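Local coordinates for protein putative decarboxylase involved in desferrioxamine biosynthesis (Erwinia amylovora, PDB 5O5C) that probably decarboxylates lysine to cadaverine with pyridoxal 5'-phosphate as cofactor, an early step in the biosynthesis of the siderophore desferrioxamine, at residues B[87-90]-B[91-95]; B[120-123]-B[124-127]; B[215-218]-B[219-223]; B[245-248]-B[249-252]; B[501-504]-B[505-509]. All coordinates share one frame; numbering follows the deposited sequence.

Interaction 1 of 5, residues B[87-90]-B[91-95]; sequences LEEL and KKLYL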
loop_
_atom_site.group_PDB
_atom_site.type_symbol
_atom_site.label_atom_id
_atom_site.label_comp_id
_atom_site.label_asym_id
_atom_site.label_seq_id
_atom_site.Cartn_x
_atom_site.Cartn_y
_atom_site.Cartn_z
ATOM N N LEU B 87 -9.521 -24.583 0.150
ATOM C CA LEU B 87 -10.696 -23.901 -0.366
ATOM C C LEU B 87 -12.003 -24.338 0.296
ATOM O O LEU B 87 -12.898 -23.498 0.542
ATOM C CB LEU B 87 -10.780 -24.073 -1.895
ATOM C CG LEU B 87 -9.761 -23.320 -2.761
ATOM C CD1 LEU B 87 -9.871 -23.703 -4.229
ATOM C CD2 LEU B 87 -9.989 -21.831 -2.598
ATOM N N GLU B 88 -12.081 -25.620 0.634
ATOM C CA GLU B 88 -13.169 -26.147 1.494
ATOM C C GLU B 88 -13.204 -25.496 2.894
ATOM O O GLU B 88 -14.262 -25.207 3.422
ATOM C CB GLU B 88 -13.054 -27.686 1.641
ATOM C CG GLU B 88 -14.145 -28.493 0.957
ATOM C CD GLU B 88 -14.130 -28.475 -0.566
ATOM O OE1 GLU B 88 -13.047 -28.529 -1.191
ATOM O OE2 GLU B 88 -15.230 -28.445 -1.161
ATOM N N GLU B 89 -12.034 -25.353 3.510
ATOM C CA GLU B 89 -11.872 -24.616 4.756
ATOM C C GLU B 89 -12.111 -23.101 4.590
ATOM O O GLU B 89 -12.612 -22.459 5.506
ATOM C CB GLU B 89 -10.467 -24.873 5.301
ATOM C CG GLU B 89 -10.139 -24.197 6.610
ATOM C CD GLU B 89 -8.671 -24.300 6.962
ATOM O OE1 GLU B 89 -7.828 -23.930 6.157
ATOM O OE2 GLU B 89 -8.328 -24.704 8.067
ATOM N N LEU B 90 -11.750 -22.546 3.423
ATOM C CA LEU B 90 -11.923 -21.114 3.162
ATOM C C LEU B 90 -13.365 -20.763 3.079
ATOM O O LEU B 90 -13.781 -19.691 3.589
ATOM C CB LEU B 90 -11.228 -20.665 1.876
ATOM C CG LEU B 90 -11.062 -19.150 1.769
ATOM C CD1 LEU B 90 -10.232 -18.600 2.905
ATOM C CD2 LEU B 90 -10.438 -18.750 0.453
ATOM N N LYS B 91 -14.120 -21.658 2.417
ATOM C CA LYS B 91 -15.569 -21.601 2.376
ATOM C C LYS B 91 -16.154 -21.257 3.695
ATOM O O LYS B 91 -16.990 -20.370 3.765
ATOM C CB LYS B 91 -16.189 -22.905 1.928
ATOM C CG LYS B 91 -16.299 -23.093 0.438
ATOM C CD LYS B 91 -17.123 -24.347 0.169
ATOM C CE LYS B 91 -16.810 -24.921 -1.194
ATOM N NZ LYS B 91 -17.656 -26.120 -1.370
ATOM N N LYS B 92 -15.719 -21.938 4.743
ATOM C CA LYS B 92 -16.318 -21.719 6.044
ATOM C C LYS B 92 -15.723 -20.547 6.804
ATOM O O LYS B 92 -16.507 -19.798 7.396
ATOM C CB LYS B 92 -16.510 -22.998 6.902
ATOM C CG LYS B 92 -15.326 -23.920 7.098
ATOM C CD LYS B 92 -15.785 -25.269 7.662
ATOM C CE LYS B 92 -14.766 -26.340 7.296
ATOM N NZ LYS B 92 -14.747 -27.464 8.274
ATOM N N LEU B 93 -14.401 -20.332 6.712
ATOM C CA LEU B 93 -13.709 -19.288 7.512
ATOM C C LEU B 93 -13.790 -17.846 6.965
ATOM O O LEU B 93 -13.575 -16.883 7.700
ATOM C CB LEU B 93 -12.250 -19.694 7.812
ATOM C CG LEU B 93 -12.088 -21.040 8.538
ATOM C CD1 LEU B 93 -10.621 -21.470 8.687
ATOM C CD2 LEU B 93 -12.768 -21.032 9.896
ATOM N N TYR B 94 -14.192 -17.690 5.721
ATOM C CA TYR B 94 -14.056 -16.439 5.054
ATOM C C TYR B 94 -15.303 -16.125 4.253
ATOM O O TYR B 94 -15.932 -15.094 4.509
ATOM C CB TYR B 94 -12.783 -16.410 4.188
ATOM C CG TYR B 94 -12.620 -15.146 3.395
ATOM C CD1 TYR B 94 -12.701 -13.917 4.007
ATOM C CD2 TYR B 94 -12.391 -15.174 2.003
ATOM C CE1 TYR B 94 -12.562 -12.786 3.308
ATOM C CE2 TYR B 94 -12.251 -14.001 1.279
ATOM C CZ TYR B 94 -12.374 -12.811 1.935
ATOM O OH TYR B 94 -12.232 -11.590 1.295
ATOM N N LEU B 95 -15.635 -16.989 3.291
ATOM C CA LEU B 95 -16.709 -16.715 2.338
ATOM C C LEU B 95 -18.067 -16.764 3.001
ATOM O O LEU B 95 -18.911 -15.937 2.688
ATOM C CB LEU B 95 -16.695 -17.658 1.160
ATOM C CG LEU B 95 -15.400 -17.683 0.365
ATOM C CD1 LEU B 95 -15.354 -18.890 -0.554
ATOM C CD2 LEU B 95 -15.060 -16.422 -0.377
#
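Leu90 and Tyr94 both send CG away from their backbone N (chi1 -164° and 177°), and their side chains run side by side in the same direction. Leu90 CD1 rests 3.6 Å from Tyr94 CB and meets the phenol ring obliquely. Glu89 has a similar first torsion and an extended chain. Its CG meets Leu93 CD1 at 3.5 Å, the two side chains crossing at a slant. On the outer side, Glu88 bends at chi2 and its carboxylate comes alongside the extended Lys91. The salt bridge from Lys91 NZ to Glu88 OE2 is weak, at 3.4 Å, and lies among exposed side chains.

All these residues belong to the last turns of helix 83-95, which widens to a pi-type turn at 91-95. Lys91 N still makes the regular bond to Leu87 O, 2.9 Å. At the wide turn Leu90 O takes two N-H groups. The bond from Leu95 N is 3.3 Å long and fairly straight (165°), while that from Tyr94 N is bent and weak.

The polar ends of Glu89 and Tyr94 reach across the dimer interface. Glu89 OE2 forms a salt bridge with Arg393 of the second subunit, and Tyr94 OH is hydrogen-bonded to Ser130 of that subunit. Leu87 and Leu95 pack on helix 34-53 of their own chain.

Interaction 2 of 5, residues B[120-123]-B[124-127]; sequences LAEQ and IMAA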
loop_
_atom_site.group_PDB
_atom_site.type_symbol
_atom_site.label_atom_id
_atom_site.label_comp_id
_atom_site.label_asym_id
_atom_site.label_seq_id
_atom_site.Cartn_x
_atom_site.Cartn_y
_atom_site.Cartn_z
ATOM N N LEU B 120 -10.046 -8.361 -14.387
ATOM C CA LEU B 120 -9.195 -8.641 -15.549
ATOM C C LEU B 120 -7.743 -8.233 -15.236
ATOM O O LEU B 120 -6.832 -9.024 -15.398
ATOM C CB LEU B 120 -9.680 -7.887 -16.800
ATOM C CG LEU B 120 -9.059 -8.224 -18.151
ATOM C CD1 LEU B 120 -9.424 -9.652 -18.545
ATOM C CD2 LEU B 120 -9.519 -7.301 -19.242
ATOM N N ALA B 121 -7.560 -7.015 -14.736
ATOM C CA ALA B 121 -6.215 -6.487 -14.380
ATOM C C ALA B 121 -5.532 -7.238 -13.217
ATOM O O ALA B 121 -4.354 -7.546 -13.265
ATOM C CB ALA B 121 -6.331 -5.013 -14.063
ATOM N N GLU B 122 -6.256 -7.515 -12.151
ATOM C CA GLU B 122 -5.688 -8.254 -11.036
ATOM C C GLU B 122 -5.205 -9.647 -11.478
ATOM O O GLU B 122 -4.159 -10.133 -11.012
ATOM C CB GLU B 122 -6.687 -8.376 -9.874
ATOM C CG GLU B 122 -6.892 -7.081 -9.114
ATOM C CD GLU B 122 -5.686 -6.726 -8.235
ATOM O OE1 GLU B 122 -4.731 -7.537 -8.033
ATOM O OE2 GLU B 122 -5.677 -5.599 -7.762
ATOM N N GLN B 123 -5.954 -10.289 -12.351
ATOM C CA GLN B 123 -5.557 -11.624 -12.828
ATOM C C GLN B 123 -4.195 -11.630 -13.563
ATOM O O GLN B 123 -3.358 -12.523 -13.388
ATOM C CB GLN B 123 -6.627 -12.203 -13.739
ATOM C CG GLN B 123 -6.318 -13.630 -14.271
ATOM C CD GLN B 123 -7.407 -14.154 -15.198
ATOM O OE1 GLN B 123 -8.370 -13.441 -15.440
ATOM N NE2 GLN B 123 -7.244 -15.401 -15.762
ATOM N N ILE B 124 -4.020 -10.628 -14.411
ATOM C CA ILE B 124 -2.783 -10.457 -15.179
ATOM C C ILE B 124 -1.642 -10.073 -14.233
ATOM O O ILE B 124 -0.561 -10.675 -14.270
ATOM C CB ILE B 124 -2.955 -9.392 -16.277
ATOM C CG1 ILE B 124 -3.937 -9.924 -17.331
ATOM C CG2 ILE B 124 -1.615 -8.996 -16.868
ATOM C CD1 ILE B 124 -4.402 -8.960 -18.390
ATOM N N MET B 125 -1.928 -9.098 -13.383
ATOM C CA MET B 125 -1.044 -8.618 -12.347
ATOM C C MET B 125 -0.488 -9.690 -11.395
ATOM O O MET B 125 0.682 -9.611 -10.984
ATOM C CB MET B 125 -1.745 -7.563 -11.497
ATOM C CG MET B 125 -2.033 -6.243 -12.202
ATOM S SD MET B 125 -3.130 -5.180 -11.225
ATOM C CE MET B 125 -2.258 -5.117 -9.679
ATOM N N ALA B 126 -1.319 -10.662 -11.047
ATOM C CA ALA B 126 -0.894 -11.806 -10.266
ATOM C C ALA B 126 0.118 -12.682 -11.015
ATOM O O ALA B 126 0.884 -13.387 -10.396
ATOM C CB ALA B 126 -2.101 -12.660 -9.896
ATOM N N ALA B 127 0.074 -12.701 -12.338
ATOM C CA ALA B 127 0.984 -13.536 -13.112
ATOM C C ALA B 127 2.338 -12.866 -13.346
ATOM O O ALA B 127 3.375 -13.498 -13.129
ATOM C CB ALA B 127 0.352 -13.923 -14.431
#
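Glu122 carries the polar chemistry of this helix segment, and the methyl end of Met125 meets its carboxylate. Both oxygens of the acid have cationic partners in the same chain. OE2 forms a salt bridge with Lys387, and OE1 forms one with Arg382. The carboxylate is buried, and OE1 also comes close to OE1 of Glu122 in the second subunit. Gln123 is fully extended beyond CG, and its NE2 donates to the backbone O of Thr41 of the second subunit.

Along the backbone, Ala126 N donates to Glu122 O at 2.9 Å (152°). The bond from Ile124 N to Leu120 O is weak, at 3.4 Å.

The packing follows from two bends. Glu122 turns at chi2 (-73°) and Met125 turns at chi3 (54°), which carries the methyl CE back to the acid. CE stands 3.8 Å from Glu122 OE1 and 3.9 Å from Glu122 OE2, so the methyl touches both oxygens about equally. Met125 SD lies 4.3 Å from Ala121 CB, a loose apolar contact. Ala121 and Met125 also pack on Leu386 of helix 385-394. Ile124 points its CG1 branch back along the helix, 3.6 Å from Leu120 O. Leu120, Gln123 and Ile124 all pack on Val44 of the second subunit.

Helix 116-128 is thus wedged between helix 385-394 and the other subunit. The methyl of Met125 adds only van der Waals contact to the acid. The lysine and arginine probably keep the buried Glu122 ionised and offset its closeness to its counterpart in the second subunit.

Interaction 3 of 5, residues B[215-218]-B[219-223]; sequences SHFS and IQKSM. With PLP (pyridoxal-5'-phosphate), chain H.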
loop_
_atom_site.group_PDB
_atom_site.type_symbol
_atom_site.label_atom_id
_atom_site.label_comp_id
_atom_site.label_asym_id
_atom_site.label_seq_id
_atom_site.Cartn_x
_atom_site.Cartn_y
_atom_site.Cartn_z
ATOM N N SER B 215 -13.635 16.780 7.948
ATOM C CA SER B 215 -12.468 16.238 7.245
ATOM C C SER B 215 -12.210 14.848 7.670
ATOM O O SER B 215 -12.501 14.480 8.793
ATOM C CB SER B 215 -11.167 16.968 7.631
ATOM O OG SER B 215 -11.264 18.325 7.352
ATOM N N HIS B 216 -11.557 14.092 6.799
ATOM C CA HIS B 216 -11.176 12.728 7.160
ATOM C C HIS B 216 -10.028 12.766 8.218
ATOM O O HIS B 216 -9.175 13.630 8.156
ATOM C CB HIS B 216 -10.760 11.984 5.907
ATOM C CG HIS B 216 -10.529 10.519 6.144
ATOM N ND1 HIS B 216 -9.287 10.005 6.447
ATOM C CD2 HIS B 216 -11.382 9.471 6.138
ATOM C CE1 HIS B 216 -9.395 8.699 6.669
ATOM N NE2 HIS B 216 -10.651 8.351 6.449
ATOM N N PHE B 217 -10.000 11.819 9.158
ATOM C CA PHE B 217 -9.016 11.803 10.248
ATOM C C PHE B 217 -7.556 11.552 9.819
ATOM O O PHE B 217 -6.648 11.900 10.557
ATOM C CB PHE B 217 -9.383 10.818 11.368
ATOM C CG PHE B 217 -8.737 11.164 12.720
ATOM C CD1 PHE B 217 -8.998 12.382 13.347
ATOM C CD2 PHE B 217 -7.854 10.275 13.362
ATOM C CE1 PHE B 217 -8.408 12.702 14.577
ATOM C CE2 PHE B 217 -7.265 10.594 14.586
ATOM C CZ PHE B 217 -7.550 11.809 15.194
ATOM N N SER B 218 -7.349 11.010 8.620
ATOM C CA SER B 218 -5.989 10.925 7.990
ATOM C C SER B 218 -5.148 12.219 7.987
ATOM O O SER B 218 -3.896 12.142 8.179
ATOM C CB SER B 218 -6.035 10.277 6.595
ATOM O OG SER B 218 -6.871 10.916 5.674
ATOM N N ILE B 219 -5.814 13.382 7.878
ATOM C CA ILE B 219 -5.158 14.695 8.005
ATOM C C ILE B 219 -4.424 14.880 9.340
ATOM O O ILE B 219 -3.225 15.091 9.342
ATOM C CB ILE B 219 -6.109 15.890 7.741
ATOM C CG1 ILE B 219 -6.761 15.823 6.338
ATOM C CG2 ILE B 219 -5.375 17.217 7.920
ATOM C CD1 ILE B 219 -5.822 15.525 5.185
ATOM N N GLN B 220 -5.155 14.798 10.435
ATOM C CA GLN B 220 -4.609 14.747 11.775
ATOM C C GLN B 220 -3.579 13.609 12.019
ATOM O O GLN B 220 -2.576 13.857 12.604
ATOM C CB GLN B 220 -5.725 14.620 12.821
ATOM C CG GLN B 220 -6.533 15.897 13.073
ATOM C CD GLN B 220 -7.680 16.057 12.124
ATOM O OE1 GLN B 220 -7.780 15.305 11.136
ATOM N NE2 GLN B 220 -8.541 17.065 12.380
ATOM N N LYS B 221 -3.847 12.386 11.560
ATOM C CA LYS B 221 -2.875 11.277 11.650
ATOM C C LYS B 221 -1.601 11.631 10.907
ATOM O O LYS B 221 -0.488 11.346 11.376
ATOM C CB LYS B 221 -3.443 9.962 11.107
ATOM C CG LYS B 221 -4.691 9.416 11.813
ATOM C CD LYS B 221 -5.233 8.142 11.147
ATOM C CE LYS B 221 -5.804 7.169 12.166
ATOM N NZ LYS B 221 -6.702 6.117 11.606
ATOM N N SER B 222 -1.744 12.269 9.750
ATOM C CA SER B 222 -0.589 12.625 8.942
ATOM C C SER B 222 0.277 13.671 9.652
ATOM O O SER B 222 1.479 13.532 9.618
ATOM C CB SER B 222 -0.954 13.162 7.567
ATOM O OG SER B 222 -1.650 12.212 6.809
ATOM N N MET B 223 -0.336 14.686 10.273
ATOM C CA MET B 223 0.405 15.713 11.039
ATOM C C MET B 223 1.035 15.134 12.287
ATOM O O MET B 223 2.090 15.629 12.700
ATOM C CB MET B 223 -0.465 16.884 11.452
ATOM C CG MET B 223 -1.219 17.621 10.406
ATOM S SD MET B 223 -0.341 18.155 8.962
ATOM C CE MET B 223 0.734 19.341 9.696
HETATM N N1 PLP H . -10.153 11.109 2.456
HETATM C C2 PLP H . -11.493 10.967 2.383
HETATM C C2A PLP H . -12.363 12.123 1.990
HETATM C C3 PLP H . -12.082 9.653 2.679
HETATM O O3 PLP H . -13.439 9.444 2.623
HETATM C C4 PLP H . -11.126 8.575 3.032
HETATM C C4A PLP H . -11.600 7.229 3.421
HETATM C C5 PLP H . -9.690 8.859 3.079
HETATM C C6 PLP H . -9.281 10.149 2.806
HETATM C C5A PLP H . -8.718 7.763 3.455
HETATM O O4P PLP H . -8.728 6.892 2.312
HETATM P P PLP H . -8.057 5.426 2.203
HETATM O O1P PLP H . -8.941 4.549 3.032
HETATM O O2P PLP H . -8.189 5.078 0.743
HETATM O O3P PLP H . -6.650 5.452 2.684
#
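The chain passes from extended geometry at His216 into helix 218-225, where Lys221 N bonds to Phe217 O (3.0 Å, 172°) in the carbonyl plane. Ser222 then grips Ser218 O twice, from opposite faces of that carbonyl. Its N lies 2.7 Å from Ser218 O, and its OG, turned beside its own backbone N (chi1 -61°), donates to Ser218 O at 2.6 Å from above the plane.

Two side chains meet the Phe217 ring from the same side. Gln220 CB sits over the face, a CH-pi contact offset toward the rim, 4.1 Å from the Phe217 ring centroid. Lys221 crosses Phe217 at about a right angle, its CG obliquely placed 3.6 Å from Phe217 CD2.

His216 belongs to the cofactor pocket of this fold-type I decarboxylase. Its imidazole lies face-on against the pyridine ring of pyridoxal phosphate, with PLP C5 over its centre and His216 CD2 3.2 Å from PLP C4. Within the pocket, His216 ND1 and Ser218 OG share a hydrogen bond of 2.7 Å, which would help fix the rotation of the imidazole. Ser218 OG is also hydrogen-bonded to Asn174 on helix 170-189. Thr380 of the second subunit binds the same cofactor.

Interaction 4 of 5, residues B[245-248]-B[249-252]; sequences DVDC and LKQE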
loop_
_atom_site.group_PDB
_atom_site.type_symbol
_atom_site.label_atom_id
_atom_site.label_comp_id
_atom_site.label_asym_id
_atom_site.label_seq_id
_atom_site.Cartn_x
_atom_site.Cartn_y
_atom_site.Cartn_z
ATOM N N ASP B 245 -17.166 26.446 6.210
ATOM C CA ASP B 245 -17.563 27.855 6.132
ATOM C C ASP B 245 -16.370 28.775 5.966
ATOM O O ASP B 245 -15.569 28.907 6.863
ATOM C CB ASP B 245 -18.312 28.206 7.394
ATOM C CG ASP B 245 -18.859 29.623 7.380
ATOM O OD1 ASP B 245 -18.374 30.494 6.617
ATOM O OD2 ASP B 245 -19.767 29.849 8.170
ATOM N N VAL B 246 -16.278 29.446 4.835
ATOM C CA VAL B 246 -15.091 30.233 4.494
ATOM C C VAL B 246 -14.925 31.475 5.353
ATOM O O VAL B 246 -13.811 31.879 5.599
ATOM C CB VAL B 246 -15.028 30.620 3.008
ATOM C CG1 VAL B 246 -15.234 29.396 2.137
ATOM C CG2 VAL B 246 -16.069 31.687 2.646
ATOM N N ASP B 247 -16.049 32.071 5.780
ATOM C CA ASP B 247 -16.060 33.126 6.835
ATOM C C ASP B 247 -15.378 32.621 8.093
ATOM O O ASP B 247 -14.558 33.356 8.702
ATOM C CB ASP B 247 -17.487 33.598 7.202
ATOM C CG ASP B 247 -18.211 34.313 6.050
ATOM O OD1 ASP B 247 -17.564 34.798 5.091
ATOM O OD2 ASP B 247 -19.453 34.393 6.117
ATOM N N CYS B 248 -15.706 31.383 8.494
ATOM C CA CYS B 248 -15.091 30.817 9.684
ATOM C C CYS B 248 -13.600 30.528 9.448
ATOM O O CYS B 248 -12.827 30.575 10.392
ATOM C CB CYS B 248 -15.787 29.533 10.139
ATOM S SG CYS B 248 -17.519 29.730 10.621
ATOM N N LEU B 249 -13.224 30.152 8.214
ATOM C CA LEU B 249 -11.796 29.919 7.858
ATOM C C LEU B 249 -11.030 31.227 8.016
ATOM O O LEU B 249 -9.964 31.253 8.647
ATOM C CB LEU B 249 -11.645 29.455 6.426
ATOM C CG LEU B 249 -10.220 29.211 5.859
ATOM C CD1 LEU B 249 -9.416 28.248 6.731
ATOM C CD2 LEU B 249 -10.172 28.759 4.392
ATOM N N LYS B 250 -11.597 32.298 7.434
ATOM C CA LYS B 250 -11.023 33.668 7.482
ATOM C C LYS B 250 -10.747 33.972 8.953
ATOM O O LYS B 250 -9.587 34.185 9.372
ATOM C CB LYS B 250 -12.015 34.666 6.815
ATOM C CG LYS B 250 -11.465 36.023 6.374
ATOM C CD LYS B 250 -12.365 36.702 5.320
ATOM C CE LYS B 250 -13.793 36.948 5.828
ATOM N NZ LYS B 250 -14.631 37.763 4.894
ATOM N N GLN B 251 -11.784 33.834 9.765
ATOM C CA GLN B 251 -11.681 34.027 11.225
ATOM C C GLN B 251 -10.596 33.176 11.881
ATOM O O GLN B 251 -9.850 33.635 12.764
ATOM C CB GLN B 251 -13.044 33.755 11.890
ATOM C CG GLN B 251 -14.068 34.833 11.584
ATOM C CD GLN B 251 -13.717 36.166 12.241
ATOM O OE1 GLN B 251 -13.112 37.047 11.620
ATOM N NE2 GLN B 251 -14.060 36.298 13.507
ATOM N N GLU B 252 -10.500 31.922 11.466
ATOM C CA GLU B 252 -9.437 31.048 12.024
ATOM C C GLU B 252 -8.050 31.462 11.632
ATOM O O GLU B 252 -7.148 31.413 12.446
ATOM C CB GLU B 252 -9.654 29.584 11.673
ATOM C CG GLU B 252 -10.109 28.754 12.855
ATOM C CD GLU B 252 -11.568 28.856 13.125
ATOM O OE1 GLU B 252 -12.272 29.373 12.229
ATOM O OE2 GLU B 252 -12.008 28.382 14.200
#
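This is the start of helix 246-258, with Asp245 as its N-cap. Leu249 N donates to Asp245 O at 3.0 Å, in the carbonyl plane, so the capping residue also takes part in the first turn through its backbone. Its side chain, with CG turned opposite the backbone N (chi1 -176°), folds over the first turn. There OD1 accepts a weak capping bond from Cys248 N, 3.4 Å long. The negative charge probably also interacts favourably with the positive end of the helix dipole.

The next turn is regular. Lys250 N donates to Val246 O at 2.9 Å, and Gln251 N to Asp247 O at 3.0 Å. Both donors tilt out of the carbonyl plane by a similar amount.

The charged side chains lie on the outside. Asp247 and Lys250 run side by side, pointing the same way. Lys250 bends at chi3 (59°), but its NZ stays 4.2 Å from Asp247 OD1. The opposite charges can attract each other at that distance without making a salt bridge. Gln251 follows on the same exposed side, where its CG passes 3.3 Å from Asp247 O.

Leu249 is the buried residue of the group. Its CB lies 3.4 Å from Val246 O, and its side chain reaches inward to Phe210 of strand 207-212 and Val236 of strand 233-236. Val246 packs on Ala283 and Leu249 on Leu287, both of helix 281-290. The helix therefore lies against the strand 233-236 end of the large mixed sheet, with helix 281-290 beside it.

Interaction 5 of 5, residues B[501-504]-B[505-509]; sequences IVHY and GREQV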
loop_
_atom_site.group_PDB
_atom_site.type_symbol
_atom_site.label_atom_id
_atom_site.label_comp_id
_atom_site.label_asym_id
_atom_site.label_seq_id
_atom_site.Cartn_x
_atom_site.Cartn_y
_atom_site.Cartn_z
ATOM N N ILE B 501 -34.812 -0.560 9.320
ATOM C CA ILE B 501 -34.429 0.466 10.269
ATOM C C ILE B 501 -35.593 0.818 11.208
ATOM O O ILE B 501 -35.405 0.813 12.430
ATOM C CB ILE B 501 -33.926 1.697 9.540
ATOM C CG1 ILE B 501 -32.538 1.412 8.937
ATOM C CG2 ILE B 501 -33.804 2.909 10.433
ATOM C CD1 ILE B 501 -32.211 2.404 7.861
ATOM N N VAL B 502 -36.769 1.110 10.645
ATOM C CA VAL B 502 -37.945 1.454 11.477
ATOM C C VAL B 502 -38.541 0.233 12.217
ATOM O O VAL B 502 -39.011 0.387 13.328
ATOM C CB VAL B 502 -39.042 2.270 10.722
ATOM C CG1 VAL B 502 -38.489 3.532 10.089
ATOM C CG2 VAL B 502 -39.732 1.439 9.676
ATOM N N HIS B 503 -38.486 -0.976 11.650
ATOM C CA HIS B 503 -38.843 -2.173 12.407
ATOM C C HIS B 503 -37.999 -2.273 13.689
ATOM O O HIS B 503 -38.522 -2.236 14.790
ATOM C CB HIS B 503 -38.736 -3.460 11.552
ATOM C CG HIS B 503 -39.057 -4.710 12.316
ATOM N ND1 HIS B 503 -38.185 -5.773 12.410
ATOM C CD2 HIS B 503 -40.126 -5.039 13.072
ATOM C CE1 HIS B 503 -38.719 -6.713 13.169
ATOM N NE2 HIS B 503 -39.885 -6.282 13.603
ATOM N N TYR B 504 -36.675 -2.291 13.550
ATOM C CA TYR B 504 -35.806 -2.418 14.739
ATOM C C TYR B 504 -35.917 -1.217 15.714
ATOM O O TYR B 504 -35.762 -1.388 16.916
ATOM C CB TYR B 504 -34.358 -2.697 14.344
ATOM C CG TYR B 504 -34.197 -4.047 13.705
ATOM C CD1 TYR B 504 -34.582 -5.208 14.368
ATOM C CD2 TYR B 504 -33.671 -4.173 12.435
ATOM C CE1 TYR B 504 -34.428 -6.446 13.797
ATOM C CE2 TYR B 504 -33.518 -5.417 11.852
ATOM C CZ TYR B 504 -33.893 -6.544 12.527
ATOM O OH TYR B 504 -33.747 -7.767 11.906
ATOM N N GLY B 505 -36.191 -0.032 15.182
ATOM C CA GLY B 505 -36.403 1.145 15.981
ATOM C C GLY B 505 -37.674 0.997 16.786
ATOM O O GLY B 505 -37.651 1.109 18.029
ATOM N N ARG B 506 -38.780 0.693 16.102
ATOM C CA ARG B 506 -40.013 0.440 16.835
ATOM C C ARG B 506 -39.854 -0.733 17.830
ATOM O O ARG B 506 -40.422 -0.696 18.889
ATOM C CB ARG B 506 -41.189 0.213 15.897
ATOM C CG ARG B 506 -41.434 1.381 14.977
ATOM C CD ARG B 506 -42.319 1.005 13.816
ATOM N NE ARG B 506 -42.673 2.203 13.067
ATOM C CZ ARG B 506 -43.299 2.210 11.896
ATOM N NH1 ARG B 506 -43.731 1.085 11.345
ATOM N NH2 ARG B 506 -43.561 3.354 11.303
ATOM N N GLU B 507 -39.121 -1.771 17.469
ATOM C CA GLU B 507 -38.754 -2.832 18.398
ATOM C C GLU B 507 -38.006 -2.346 19.670
ATOM O O GLU B 507 -38.238 -2.851 20.756
ATOM C CB GLU B 507 -37.909 -3.867 17.696
ATOM C CG GLU B 507 -37.192 -4.814 18.649
ATOM C CD GLU B 507 -36.762 -6.117 18.019
ATOM O OE1 GLU B 507 -37.255 -6.476 16.937
ATOM O OE2 GLU B 507 -35.919 -6.780 18.639
ATOM N N GLN B 508 -37.118 -1.375 19.530
ATOM C CA GLN B 508 -36.482 -0.783 20.697
ATOM C C GLN B 508 -37.504 -0.039 21.597
ATOM O O GLN B 508 -37.425 -0.109 22.816
ATOM C CB GLN B 508 -35.355 0.164 20.265
ATOM C CG GLN B 508 -34.180 -0.449 19.488
ATOM C CD GLN B 508 -33.359 -1.457 20.273
ATOM O OE1 GLN B 508 -33.036 -1.236 21.414
ATOM N NE2 GLN B 508 -33.030 -2.564 19.656
ATOM N N VAL B 509 -38.466 0.653 20.990
ATOM C CA VAL B 509 -39.482 1.444 21.724
ATOM C C VAL B 509 -40.469 0.500 22.371
ATOM O O VAL B 509 -40.789 0.678 23.512
ATOM C CB VAL B 509 -40.275 2.415 20.794
ATOM C CG1 VAL B 509 -41.436 3.139 21.521
ATOM C CG2 VAL B 509 -39.334 3.420 20.153
#
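Arg506 N donates to Val502 O at 2.8 Å with an angle of 170°, and the arginine chain then runs back over the same carbonyl. Its CG comes to 3.1 Å from Val502 O. The chain is extended from CG to NE, which sets the guanidinium flat over the valine. Val502 CG2 lies beneath the centre of that group, 4.3 Å from Arg506 CZ, a loose van der Waals contact of the methyl with one face.

A second short bond joins Glu507 N to His503 O at 2.8 Å. This donor approaches nearly along the C=O axis. Gln508 N bonds to Tyr504 O at 2.9 Å from a more tilted direction.

Glu507 OE1 comes near two rings. The side chain starts away from its backbone N (chi1 165°), and the extended chain brings OE1 to 3.9 Å from Tyr504 CD1, at the edge of the phenol ring and near its plane. The same OE1 is 4.0 Å from His503 CE1, reached obliquely, with the carboxylate plane almost perpendicular to the imidazole. These are contacts with ring carbons. The nearby acid may still favour a protonated histidine. His503 ND1 also lies over one face of the Tyr504 ring, toward its rim.

Gly505 N makes the regular bond to Ile501 O. Ile501 packs on Phe437, Leu480 and Phe482, while Tyr504 and Gln508 touch helix 448-464. This is the regular, amphipathic C-terminal helix 491-510, laid on the four-stranded antiparallel sheet of the small C-terminal domain, as in fold-type I enzymes.

How the interactions relate
All five contacts are local, within one helix or at its start. Interaction 2 is the buried one, and its charge is answered by salt bridges within its own chain. Interaction 1 also faces the second subunit, but adds an exposed salt bridge on its outer side. Both lie on successive helices, their centres about 23 Å apart. Interaction 3 alone touches the cofactor, with an imidazole face against it. Interaction 4, about 20 Å away from it between centres, is a surface helix start on the same large domain. Its charges only come near each other. Interaction 5 belongs to the C-terminal helix and, like interaction 4, touches no other subunit.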